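Local atomic coordinates of putative ADP-Ribosyltransferase Scabin (Streptomyces scabiei 87.22, PDB entry 5EWY), a protein that probably transfers ADP-ribose from NAD+ to DNA, as a mono-ADP-ribosyltransferase toxin of a plant-pathogenic bacterium. Residues R69-R77 / Y115-D123; A53-P64 / L92-I103. One frame throughout, in Å; residues are numbered along the deposited sequence.

Interaction 1: residues R69-R77 / Y115-D123; sequences RTTCGTLYR and YVSTTYDHD. With 5TQ (4-(8-fluoranyl-6-oxidanylidene-1,3,4,5-tetrahydrobenzo[c][1,6]naphthyridin-2-yl)butanoic acid), chain B.
R77 lies extended along the edge of strand 115-119, with CG anti to the backbone N (chi1 176°), and this straight chain carries its guanidinium as far as S117. There NH2 donates to S117 O at 2.9 Å, in the guanidinium plane and on a lone pair of the carbonyl. V116 CG1 covers one face of the group and the inhibitor's C14 the other, while NH1 gives a nearly straight bond to the inhibitor's carboxylate O22 (2.8 Å). D79 pairs with NE, so an arginine, with donors on several sides, suits a place where protein and ligand must be held together.

Y76 and T119 form an antiparallel hydrogen-bonded pair. The Y76 ring receives H122 CA over its centre, 3.5 Å from the centroid, and the imidazole turns its edge to the same ring with the planes at 84°. Farther on, L75 CD2 meets Y120 CD1 at 3.6 Å, and the tyrosine carries its hydroxyl past R69 CD to D144.

S117 CB lies 3.4 Å from the inhibitor's C04, and S117 OG is hydrogen-bonded to both Y106 OH and E160 OE2, consistent with the NAD+ site of the R-S-E class of ADP-ribosyltransferases, where this inhibitor probably sits.

Interaction 2: residues A53-P64 / L92-I103; sequences ADPRVDVERITP and LPKDVIDGQYDI. With 5TQ (4-(8-fluoranyl-6-oxidanylidene-1,3,4,5-tetrahydrobenzo[c][1,6]naphthyridin-2-yl)butanoic acid), chain B.
Y101 is the large knob of this contact: its ring fills a hollow formed by V57, D58, R61 and I62. R61 CB sits over one face, 3.9 Å from the centroid, and the arginine chain, bent at chi3 (61°), folds back so that its guanidinium also lies against the ring, R61 CZ 3.6 Å from Y101 CE1. From there NH1 and NH2 both grip I97 O, in the guanidinium plane. Tyrosine suits the hollow because its ring can lie under R61 and beside V57 and I62 while its hydroxyl reaches the backbone beyond: Y101 OH accepts from D58 N (3.1 Å) and donates to V96 O.

A second bump, V96, presses its CG2 against the paired side chains of D54 and R56, 3.3 Å from D54 OD2. That salt bridge is side-on and flat, and I97 CD1 lies over a face of the R56 guanidinium. At one end A53 CB, a short side chain, meets L92 CD2 at 3.6 Å, while at the other I62 CG2 packs on I103 CD1.

Beside this last pair, T63 O accepts from I103 N, and T63 OG1 donates to D102 OD1 at 2.8 Å. D102 OD2 in turn takes S105 N, making D102 the N-cap of helix 103-108, so the meeting of the two loops ends on a capped helix start.

From the N terminus the chain runs through 53-64, then 69-77, then 92-103 and finally 115-123, so the loops closed by interactions 1 and 2 cross. Interaction 2 closes the first, bringing the loop before strand 75-79 against the one between helices 83-89 and 103-108. Interaction 1 closes the second, joining an outermost strand of the four-stranded sheet to an outermost strand of the three-stranded one. Their centres lie about 18 Å apart, yet Y115, on segment 115-123 but not touching 69-77, reaches interaction 2: its OH is 2.6 Å from Y101 O, a probable hydrogen bond, and packs against I62. Both contacts also adjoin the inhibitor; segment 92-103 reaches its carboxylate through K94 CE.

Interaction 1: residues R69-R77 / Y115-D123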
loop_
_atom_site.group_PDB
_atom_site.type_symbol
_atom_site.label_atom_id
_atom_site.label_comp_id
_atom_site.label_asym_id
_atom_site.label_seq_id
_atom_site.Cartn_x
_atom_site.Cartn_y
_atom_site.Cartn_z
ATOM N N ARG A 69 1.054 11.117 -2.727
ATOM C CA ARG A 69 -0.350 10.981 -3.076
ATOM C C ARG A 69 -1.186 11.919 -2.211
ATOM O O ARG A 69 -0.992 12.006 -0.994
ATOM C CB ARG A 69 -0.763 9.534 -2.850
ATOM C CG ARG A 69 -2.272 9.302 -2.758
ATOM C CD ARG A 69 -2.539 7.814 -2.711
ATOM N NE ARG A 69 -3.872 7.435 -2.226
ATOM C CZ ARG A 69 -4.174 7.288 -0.940
ATOM N NH1 ARG A 69 -5.389 6.903 -0.571
ATOM N NH2 ARG A 69 -3.280 7.566 -0.010
ATOM N N THR A 70 -2.100 12.652 -2.844
ATOM C CA THR A 70 -2.937 13.603 -2.130
ATOM C C THR A 70 -4.404 13.219 -2.184
ATOM O O THR A 70 -5.231 13.930 -1.602
ATOM C CB THR A 70 -2.737 15.038 -2.648
ATOM O OG1 THR A 70 -3.077 15.099 -4.033
ATOM C CG2 THR A 70 -1.294 15.469 -2.469
ATOM N N THR A 71 -4.760 12.174 -2.900
ATOM C CA THR A 71 -6.108 11.642 -2.881
ATOM C C THR A 71 -6.256 10.669 -1.719
ATOM O O THR A 71 -5.298 10.326 -1.017
ATOM C CB THR A 71 -6.427 10.983 -4.215
ATOM O OG1 THR A 71 -5.470 9.937 -4.459
ATOM C CG2 THR A 71 -6.362 11.986 -5.345
ATOM N N CYS A 72 -7.464 10.129 -1.563
ATOM C CA CYS A 72 -7.808 9.336 -0.392
ATOM C C CYS A 72 -8.804 8.260 -0.778
ATOM O O CYS A 72 -9.660 7.868 0.021
ATOM C CB CYS A 72 -8.378 10.205 0.736
ATOM S SG CYS A 72 -9.781 11.202 0.307
ATOM N N GLY A 73 -8.666 7.730 -1.981
ATOM C CA GLY A 73 -9.446 6.586 -2.367
ATOM C C GLY A 73 -8.857 5.311 -1.803
ATOM O O GLY A 73 -7.720 5.268 -1.327
ATOM N N THR A 74 -9.665 4.261 -1.847
ATOM C CA THR A 74 -9.226 2.950 -1.412
ATOM C C THR A 74 -8.048 2.498 -2.270
ATOM O O THR A 74 -8.057 2.672 -3.494
ATOM C CB THR A 74 -10.360 1.948 -1.557
ATOM O OG1 THR A 74 -11.503 2.412 -0.843
ATOM C CG2 THR A 74 -9.963 0.571 -1.006
ATOM N N LEU A 75 -7.025 1.966 -1.602
ATOM C CA LEU A 75 -5.876 1.329 -2.222
ATOM C C LEU A 75 -5.921 -0.152 -1.882
ATOM O O LEU A 75 -6.687 -0.592 -1.021
ATOM C CB LEU A 75 -4.568 1.959 -1.738
ATOM C CG LEU A 75 -4.388 3.459 -2.005
ATOM C CD1 LEU A 75 -3.119 3.967 -1.335
ATOM C CD2 LEU A 75 -4.380 3.784 -3.473
ATOM N N TYR A 76 -5.061 -0.906 -2.557
ATOM C CA TYR A 76 -5.090 -2.356 -2.443
ATOM C C TYR A 76 -3.679 -2.900 -2.309
ATOM O O TYR A 76 -2.719 -2.293 -2.764
ATOM C CB TYR A 76 -5.809 -3.020 -3.650
ATOM C CG TYR A 76 -7.109 -2.325 -3.930
ATOM C CD1 TYR A 76 -7.148 -1.203 -4.747
ATOM C CD2 TYR A 76 -8.273 -2.741 -3.332
ATOM C CE1 TYR A 76 -8.338 -0.506 -4.941
ATOM C CE2 TYR A 76 -9.469 -2.052 -3.533
ATOM C CZ TYR A 76 -9.459 -0.978 -4.358
ATOM O OH TYR A 76 -10.637 -0.284 -4.524
ATOM N N ARG A 77 -3.579 -4.040 -1.646
ATOM C CA ARG A 77 -2.315 -4.755 -1.573
ATOM C C ARG A 77 -2.593 -6.250 -1.620
ATOM O O ARG A 77 -3.304 -6.769 -0.748
ATOM C CB ARG A 77 -1.549 -4.404 -0.296
ATOM C CG ARG A 77 -0.270 -5.221 -0.176
ATOM C CD ARG A 77 0.591 -4.790 1.009
ATOM N NE ARG A 77 1.622 -5.805 1.266
ATOM C CZ ARG A 77 2.782 -5.901 0.633
ATOM N NH1 ARG A 77 3.608 -6.896 0.936
ATOM N NH2 ARG A 77 3.163 -5.011 -0.268
ATOM N N TYR A 115 9.671 0.498 2.317
ATOM C CA TYR A 115 8.366 0.759 1.723
ATOM C C TYR A 115 7.460 -0.460 1.809
ATOM O O TYR A 115 7.909 -1.608 1.721
ATOM C CB TYR A 115 8.525 1.122 0.237
ATOM C CG TYR A 115 9.446 2.279 0.005
ATOM C CD1 TYR A 115 9.072 3.565 0.381
ATOM C CD2 TYR A 115 10.694 2.105 -0.580
ATOM C CE1 TYR A 115 9.925 4.638 0.195
ATOM C CE2 TYR A 115 11.533 3.168 -0.788
ATOM C CZ TYR A 115 11.148 4.433 -0.395
ATOM O OH TYR A 115 11.992 5.490 -0.592
ATOM N N VAL A 116 6.163 -0.205 1.961
ATOM C CA VAL A 116 5.141 -1.208 1.697
ATOM C C VAL A 116 4.418 -0.799 0.424
ATOM O O VAL A 116 3.856 0.302 0.355
ATOM C CB VAL A 116 4.162 -1.366 2.867
ATOM C CG1 VAL A 116 3.014 -2.287 2.483
ATOM C CG2 VAL A 116 4.888 -1.924 4.092
ATOM N N SER A 117 4.400 -1.692 -0.557
ATOM C CA SER A 117 3.780 -1.411 -1.842
ATOM C C SER A 117 2.286 -1.641 -1.776
ATOM O O SER A 117 1.810 -2.630 -1.224
ATOM C CB SER A 117 4.329 -2.330 -2.917
ATOM O OG SER A 117 5.707 -2.054 -3.135
ATOM N N THR A 118 1.550 -0.721 -2.390
ATOM C CA THR A 118 0.107 -0.820 -2.587
ATOM C C THR A 118 -0.160 -0.361 -4.008
ATOM O O THR A 118 0.726 0.140 -4.701
ATOM C CB THR A 118 -0.681 0.057 -1.598
ATOM O OG1 THR A 118 -0.514 1.442 -1.926
ATOM C CG2 THR A 118 -0.230 -0.211 -0.132
ATOM N N THR A 119 -1.417 -0.471 -4.427
ATOM C CA THR A 119 -1.788 -0.066 -5.772
ATOM C C THR A 119 -3.128 0.654 -5.775
ATOM O O THR A 119 -4.016 0.354 -4.984
ATOM C CB THR A 119 -1.838 -1.297 -6.723
ATOM O OG1 THR A 119 -2.264 -0.906 -8.020
ATOM C CG2 THR A 119 -2.739 -2.375 -6.194
ATOM N N TYR A 120 -3.287 1.516 -6.777
ATOM C CA TYR A 120 -4.580 2.100 -7.066
ATOM C C TYR A 120 -5.536 1.110 -7.719
ATOM O O TYR A 120 -6.740 1.384 -7.794
ATOM C CB TYR A 120 -4.400 3.267 -8.043
ATOM C CG TYR A 120 -3.712 4.508 -7.526
ATOM C CD1 TYR A 120 -4.358 5.371 -6.660
ATOM C CD2 TYR A 120 -2.460 4.886 -8.009
ATOM C CE1 TYR A 120 -3.764 6.543 -6.231
ATOM C CE2 TYR A 120 -1.851 6.058 -7.567
ATOM C CZ TYR A 120 -2.529 6.887 -6.698
ATOM O OH TYR A 120 -1.959 8.060 -6.254
ATOM N N ASP A 121 -5.041 -0.029 -8.200
ATOM C CA ASP A 121 -5.805 -0.963 -9.034
ATOM C C ASP A 121 -6.346 -2.115 -8.192
ATOM O O ASP A 121 -5.584 -3.010 -7.769
ATOM C CB ASP A 121 -4.873 -1.482 -10.129
ATOM C CG ASP A 121 -5.547 -2.415 -11.098
ATOM O OD1 ASP A 121 -6.754 -2.678 -10.978
ATOM O OD2 ASP A 121 -4.816 -2.902 -12.012
ATOM N N HIS A 122 -7.664 -2.113 -7.983
ATOM C CA HIS A 122 -8.339 -3.188 -7.274
ATOM C C HIS A 122 -7.967 -4.565 -7.803
ATOM O O HIS A 122 -7.931 -5.536 -7.027
ATOM C CB HIS A 122 -9.845 -2.968 -7.368
ATOM C CG HIS A 122 -10.640 -4.108 -6.814
ATOM N ND1 HIS A 122 -10.986 -5.210 -7.565
ATOM C CD2 HIS A 122 -11.084 -4.358 -5.558
ATOM C CE1 HIS A 122 -11.625 -6.076 -6.807
ATOM N NE2 HIS A 122 -11.702 -5.588 -5.582
ATOM N N ASP A 123 -7.764 -4.676 -9.106
ATOM C CA ASP A 123 -7.584 -5.961 -9.787
ATOM C C ASP A 123 -6.131 -6.418 -9.919
ATOM O O ASP A 123 -5.886 -7.448 -10.550
ATOM C CB ASP A 123 -8.212 -5.910 -11.180
ATOM C CG ASP A 123 -9.688 -5.698 -11.135
ATOM O OD1 ASP A 123 -10.344 -6.116 -10.169
ATOM O OD2 ASP A 123 -10.174 -5.074 -12.083
HETATM N N12 5TQ B . 5.502 -7.775 -3.499
HETATM C C13 5TQ B . 4.618 -8.525 -2.841
HETATM C C15 5TQ B . 6.942 -8.185 -3.553
HETATM C C17 5TQ B . 8.015 -8.003 -1.254
HETATM C C01 5TQ B . 1.443 -3.672 -5.608
HETATM C C02 5TQ B . 2.311 -2.890 -6.358
HETATM C C03 5TQ B . 3.665 -3.197 -6.434
HETATM C C04 5TQ B . 4.161 -4.287 -5.732
HETATM C C05 5TQ B . 3.300 -5.111 -4.981
HETATM C C06 5TQ B . 1.936 -4.778 -4.914
HETATM C C07 5TQ B . 1.028 -5.627 -4.153
HETATM C C08 5TQ B . 3.786 -6.255 -4.246
HETATM C C09 5TQ B . 2.831 -7.017 -3.517
HETATM N N10 5TQ B . 1.518 -6.681 -3.473
HETATM C C11 5TQ B . 5.116 -6.697 -4.219
HETATM C C14 5TQ B . 3.310 -8.171 -2.778
HETATM C C16 5TQ B . 7.489 -8.923 -2.338
HETATM C C18 5TQ B . 6.906 -7.559 -0.323
HETATM O O19 5TQ B . -0.200 -5.357 -4.090
HETATM F F20 5TQ B . 1.829 -1.841 -7.026
HETATM O O21 5TQ B . 7.104 -7.579 0.920
HETATM O O22 5TQ B . 5.817 -7.187 -0.797
HETATM O O HOH W 1 -3.639 10.244 -6.467
HETATM O O HOH W 2 6.048 -4.090 -0.206
#

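Interaction 2: residues A53-P64 / L92-I103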
loop_
_atom_site.group_PDB
_atom_site.type_symbol
_atom_site.label_atom_id
_atom_site.label_comp_id
_atom_site.label_asym_id
_atom_site.label_seq_id
_atom_site.Cartn_x
_atom_site.Cartn_y
_atom_site.Cartn_z
ATOM N N ALA A 53 3.551 2.391 10.095
ATOM C CA ALA A 53 3.625 1.443 11.198
ATOM C C ALA A 53 4.993 1.422 11.861
ATOM O O ALA A 53 5.086 1.060 13.038
ATOM C CB ALA A 53 3.267 0.040 10.707
ATOM N N ASP A 54 6.048 1.817 11.145
ATOM C CA ASP A 54 7.402 1.911 11.686
ATOM C C ASP A 54 7.849 3.351 11.483
ATOM O O ASP A 54 8.334 3.713 10.400
ATOM C CB ASP A 54 8.351 0.939 10.987
ATOM C CG ASP A 54 9.668 0.816 11.706
ATOM O OD1 ASP A 54 10.041 1.761 12.434
ATOM O OD2 ASP A 54 10.333 -0.232 11.535
ATOM N N PRO A 55 7.679 4.220 12.484
ATOM C CA PRO A 55 8.012 5.636 12.287
ATOM C C PRO A 55 9.503 5.915 12.212
ATOM O O PRO A 55 9.890 7.076 12.028
ATOM C CB PRO A 55 7.372 6.314 13.506
ATOM C CG PRO A 55 7.381 5.257 14.557
ATOM C CD PRO A 55 7.147 3.960 13.834
ATOM N N ARG A 56 10.360 4.902 12.346
ATOM C CA ARG A 56 11.784 5.147 12.191
ATOM C C ARG A 56 12.165 5.438 10.750
ATOM O O ARG A 56 13.325 5.768 10.486
ATOM C CB ARG A 56 12.592 3.951 12.687
ATOM C CG ARG A 56 12.377 3.618 14.153
ATOM C CD ARG A 56 13.117 2.344 14.513
ATOM N NE ARG A 56 12.634 1.205 13.737
ATOM C CZ ARG A 56 13.282 0.052 13.613
ATOM N NH1 ARG A 56 14.455 -0.131 14.216
ATOM N NH2 ARG A 56 12.762 -0.922 12.887
ATOM N N VAL A 57 11.233 5.316 9.808
ATOM C CA VAL A 57 11.563 5.592 8.421
ATOM C C VAL A 57 12.078 7.017 8.300
ATOM O O VAL A 57 11.589 7.939 8.966
ATOM C CB VAL A 57 10.345 5.342 7.517
ATOM C CG1 VAL A 57 9.153 6.232 7.924
ATOM C CG2 VAL A 57 10.730 5.552 6.061
ATOM N N ASP A 58 13.071 7.201 7.440
ATOM C CA ASP A 58 13.737 8.486 7.260
ATOM C C ASP A 58 13.329 9.060 5.907
ATOM O O ASP A 58 13.911 8.716 4.875
ATOM C CB ASP A 58 15.247 8.320 7.356
ATOM C CG ASP A 58 15.982 9.631 7.184
ATOM O OD1 ASP A 58 15.304 10.676 7.067
ATOM O OD2 ASP A 58 17.233 9.613 7.179
ATOM N N VAL A 59 12.354 9.972 5.934
ATOM C CA VAL A 59 11.796 10.549 4.712
ATOM C C VAL A 59 12.864 11.260 3.894
ATOM O O VAL A 59 12.766 11.332 2.664
ATOM C CB VAL A 59 10.627 11.485 5.076
ATOM C CG1 VAL A 59 10.218 12.350 3.891
ATOM C CG2 VAL A 59 9.442 10.674 5.569
ATOM N N GLU A 60 13.882 11.818 4.546
ATOM C CA GLU A 60 14.888 12.560 3.804
ATOM C C GLU A 60 15.756 11.657 2.940
ATOM O O GLU A 60 16.451 12.160 2.050
ATOM C CB GLU A 60 15.744 13.391 4.765
ATOM C CG GLU A 60 14.977 14.553 5.392
ATOM C CD GLU A 60 15.792 15.333 6.412
ATOM O OE1 GLU A 60 17.002 15.057 6.558
ATOM O OE2 GLU A 60 15.218 16.223 7.073
ATOM N N ARG A 61 15.725 10.347 3.170
ATOM C CA ARG A 61 16.511 9.408 2.385
ATOM C C ARG A 61 15.772 8.880 1.167
ATOM O O ARG A 61 16.368 8.150 0.371
ATOM C CB ARG A 61 16.943 8.231 3.258
ATOM C CG ARG A 61 18.018 8.609 4.267
ATOM C CD ARG A 61 18.321 7.469 5.218
ATOM N NE ARG A 61 18.812 6.282 4.523
ATOM C CZ ARG A 61 18.877 5.072 5.074
ATOM N NH1 ARG A 61 18.473 4.885 6.326
ATOM N NH2 ARG A 61 19.330 4.045 4.369
ATOM N N ILE A 62 14.502 9.232 0.995
ATOM C CA ILE A 62 13.764 8.784 -0.178
ATOM C C ILE A 62 14.369 9.425 -1.415
ATOM O O ILE A 62 14.618 10.638 -1.446
ATOM C CB ILE A 62 12.275 9.138 -0.053
ATOM C CG1 ILE A 62 11.643 8.424 1.139
ATOM C CG2 ILE A 62 11.542 8.786 -1.332
ATOM C CD1 ILE A 62 10.285 8.981 1.514
ATOM N N THR A 63 14.618 8.610 -2.434
ATOM C CA THR A 63 15.058 9.111 -3.725
ATOM C C THR A 63 14.240 8.446 -4.818
ATOM O O THR A 63 13.784 7.319 -4.647
ATOM C CB THR A 63 16.577 8.865 -3.980
ATOM O OG1 THR A 63 16.888 7.465 -3.890
ATOM C CG2 THR A 63 17.413 9.617 -2.974
ATOM N N PRO A 64 13.993 9.153 -5.925
ATOM C CA PRO A 64 14.196 10.590 -6.084
ATOM C C PRO A 64 13.183 11.353 -5.236
ATOM O O PRO A 64 12.431 10.721 -4.492
ATOM C CB PRO A 64 13.946 10.817 -7.577
ATOM C CG PRO A 64 13.055 9.730 -7.982
ATOM C CD PRO A 64 13.395 8.543 -7.127
ATOM N N LEU A 92 4.134 -3.955 8.009
ATOM C CA LEU A 92 5.441 -3.438 8.386
ATOM C C LEU A 92 6.387 -3.561 7.203
ATOM O O LEU A 92 6.324 -4.545 6.460
ATOM C CB LEU A 92 6.011 -4.231 9.551
ATOM C CG LEU A 92 5.337 -3.969 10.901
ATOM C CD1 LEU A 92 5.733 -5.054 11.900
ATOM C CD2 LEU A 92 5.701 -2.580 11.437
ATOM N N PRO A 93 7.272 -2.592 7.003
ATOM C CA PRO A 93 8.274 -2.720 5.944
ATOM C C PRO A 93 9.403 -3.651 6.356
ATOM O O PRO A 93 9.683 -3.871 7.541
ATOM C CB PRO A 93 8.788 -1.288 5.782
ATOM C CG PRO A 93 8.669 -0.721 7.140
ATOM C CD PRO A 93 7.451 -1.347 7.771
ATOM N N LYS A 94 10.075 -4.185 5.338
ATOM C CA LYS A 94 11.127 -5.172 5.577
ATOM C C LYS A 94 12.350 -4.560 6.259
ATOM O O LYS A 94 12.902 -5.162 7.188
ATOM C CB LYS A 94 11.466 -5.889 4.267
ATOM C CG LYS A 94 10.406 -6.917 3.896
ATOM C CD LYS A 94 10.727 -7.703 2.644
ATOM C CE LYS A 94 9.678 -8.788 2.444
ATOM N NZ LYS A 94 9.950 -9.687 1.294
ATOM N N ASP A 95 12.797 -3.369 5.840
ATOM C CA ASP A 95 13.996 -2.786 6.452
ATOM C C ASP A 95 13.989 -1.264 6.315
ATOM O O ASP A 95 14.420 -0.734 5.288
ATOM C CB ASP A 95 15.252 -3.370 5.827
ATOM C CG ASP A 95 16.515 -2.994 6.600
ATOM O OD1 ASP A 95 16.427 -2.177 7.544
ATOM O OD2 ASP A 95 17.604 -3.516 6.274
ATOM N N VAL A 96 13.564 -0.571 7.377
ATOM C CA VAL A 96 13.612 0.892 7.397
ATOM C C VAL A 96 14.994 1.448 7.689
ATOM O O VAL A 96 15.210 2.656 7.530
ATOM C CB VAL A 96 12.678 1.542 8.439
ATOM C CG1 VAL A 96 11.230 1.423 8.016
ATOM C CG2 VAL A 96 12.883 0.933 9.831
ATOM N N ILE A 97 15.938 0.615 8.122
ATOM C CA ILE A 97 17.249 1.113 8.519
ATOM C C ILE A 97 18.202 1.035 7.336
ATOM O O ILE A 97 18.789 2.044 6.930
ATOM C CB ILE A 97 17.796 0.328 9.724
ATOM C CG1 ILE A 97 16.781 0.315 10.872
ATOM C CG2 ILE A 97 19.123 0.914 10.181
ATOM C CD1 ILE A 97 16.379 1.684 11.377
ATOM N N ASP A 98 18.362 -0.165 6.777
ATOM C CA ASP A 98 19.342 -0.412 5.726
ATOM C C ASP A 98 18.704 -0.822 4.406
ATOM O O ASP A 98 19.423 -1.186 3.471
ATOM C CB ASP A 98 20.346 -1.470 6.191
ATOM C CG ASP A 98 20.995 -1.107 7.508
ATOM O OD1 ASP A 98 21.705 -0.081 7.550
ATOM O OD2 ASP A 98 20.795 -1.839 8.500
ATOM N N GLY A 99 17.386 -0.753 4.291
ATOM C CA GLY A 99 16.733 -1.138 3.064
ATOM C C GLY A 99 16.983 -0.143 1.938
ATOM O O GLY A 99 17.605 0.909 2.098
ATOM N N GLN A 100 16.456 -0.500 0.771
ATOM C CA GLN A 100 16.628 0.274 -0.456
ATOM C C GLN A 100 15.647 1.445 -0.450
ATOM O O GLN A 100 14.460 1.266 -0.715
ATOM C CB GLN A 100 16.350 -0.641 -1.650
ATOM C CG GLN A 100 16.440 0.023 -3.011
ATOM C CD GLN A 100 17.775 0.689 -3.223
ATOM O OE1 GLN A 100 17.940 1.892 -3.014
ATOM N NE2 GLN A 100 18.765 -0.104 -3.603
ATOM N N TYR A 101 16.158 2.651 -0.193
ATOM C CA TYR A 101 15.330 3.851 -0.217
ATOM C C TYR A 101 15.115 4.396 -1.619
ATOM O O TYR A 101 14.252 5.257 -1.803
ATOM C CB TYR A 101 15.951 4.945 0.663
ATOM C CG TYR A 101 15.492 4.888 2.099
ATOM C CD1 TYR A 101 16.028 3.967 2.979
ATOM C CD2 TYR A 101 14.502 5.741 2.566
ATOM C CE1 TYR A 101 15.609 3.908 4.299
ATOM C CE2 TYR A 101 14.077 5.687 3.879
ATOM C CZ TYR A 101 14.630 4.765 4.739
ATOM O OH TYR A 101 14.221 4.697 6.053
ATOM N N ASP A 102 15.866 3.936 -2.618
ATOM C CA ASP A 102 15.634 4.422 -3.973
ATOM C C ASP A 102 14.433 3.711 -4.580
ATOM O O ASP A 102 14.414 2.479 -4.692
ATOM C CB ASP A 102 16.842 4.265 -4.882
ATOM C CG ASP A 102 16.588 4.883 -6.241
ATOM O OD1 ASP A 102 16.589 6.133 -6.330
ATOM O OD2 ASP A 102 16.351 4.132 -7.207
ATOM N N ILE A 103 13.440 4.496 -4.988
ATOM C CA ILE A 103 12.164 3.927 -5.411
ATOM C C ILE A 103 12.316 3.156 -6.711
ATOM O O ILE A 103 11.775 2.053 -6.859
ATOM C CB ILE A 103 11.110 5.034 -5.515
ATOM C CG1 ILE A 103 10.691 5.454 -4.103
ATOM C CG2 ILE A 103 9.890 4.555 -6.317
ATOM C CD1 ILE A 103 10.165 6.807 -4.041
HETATM N N12 5TQ B . 5.502 -7.775 -3.499
HETATM C C13 5TQ B . 4.618 -8.525 -2.841
HETATM C C15 5TQ B . 6.942 -8.185 -3.553
HETATM C C17 5TQ B . 8.015 -8.003 -1.254
HETATM C C01 5TQ B . 1.443 -3.672 -5.608
HETATM C C02 5TQ B . 2.311 -2.890 -6.358
HETATM C C03 5TQ B . 3.665 -3.197 -6.434
HETATM C C04 5TQ B . 4.161 -4.287 -5.732
HETATM C C05 5TQ B . 3.300 -5.111 -4.981
HETATM C C06 5TQ B . 1.936 -4.778 -4.914
HETATM C C07 5TQ B . 1.028 -5.627 -4.153
HETATM C C08 5TQ B . 3.786 -6.255 -4.246
HETATM C C09 5TQ B . 2.831 -7.017 -3.517
HETATM N N10 5TQ B . 1.518 -6.681 -3.473
HETATM C C11 5TQ B . 5.116 -6.697 -4.219
HETATM C C14 5TQ B . 3.310 -8.171 -2.778
HETATM C C16 5TQ B . 7.489 -8.923 -2.338
HETATM C C18 5TQ B . 6.906 -7.559 -0.323
HETATM O O19 5TQ B . -0.200 -5.357 -4.090
HETATM F F20 5TQ B . 1.829 -1.841 -7.026
HETATM O O21 5TQ B . 7.104 -7.579 0.920
HETATM O O22 5TQ B . 5.817 -7.187 -0.797
HETATM O O HOH W 3 9.392 -2.568 10.593
#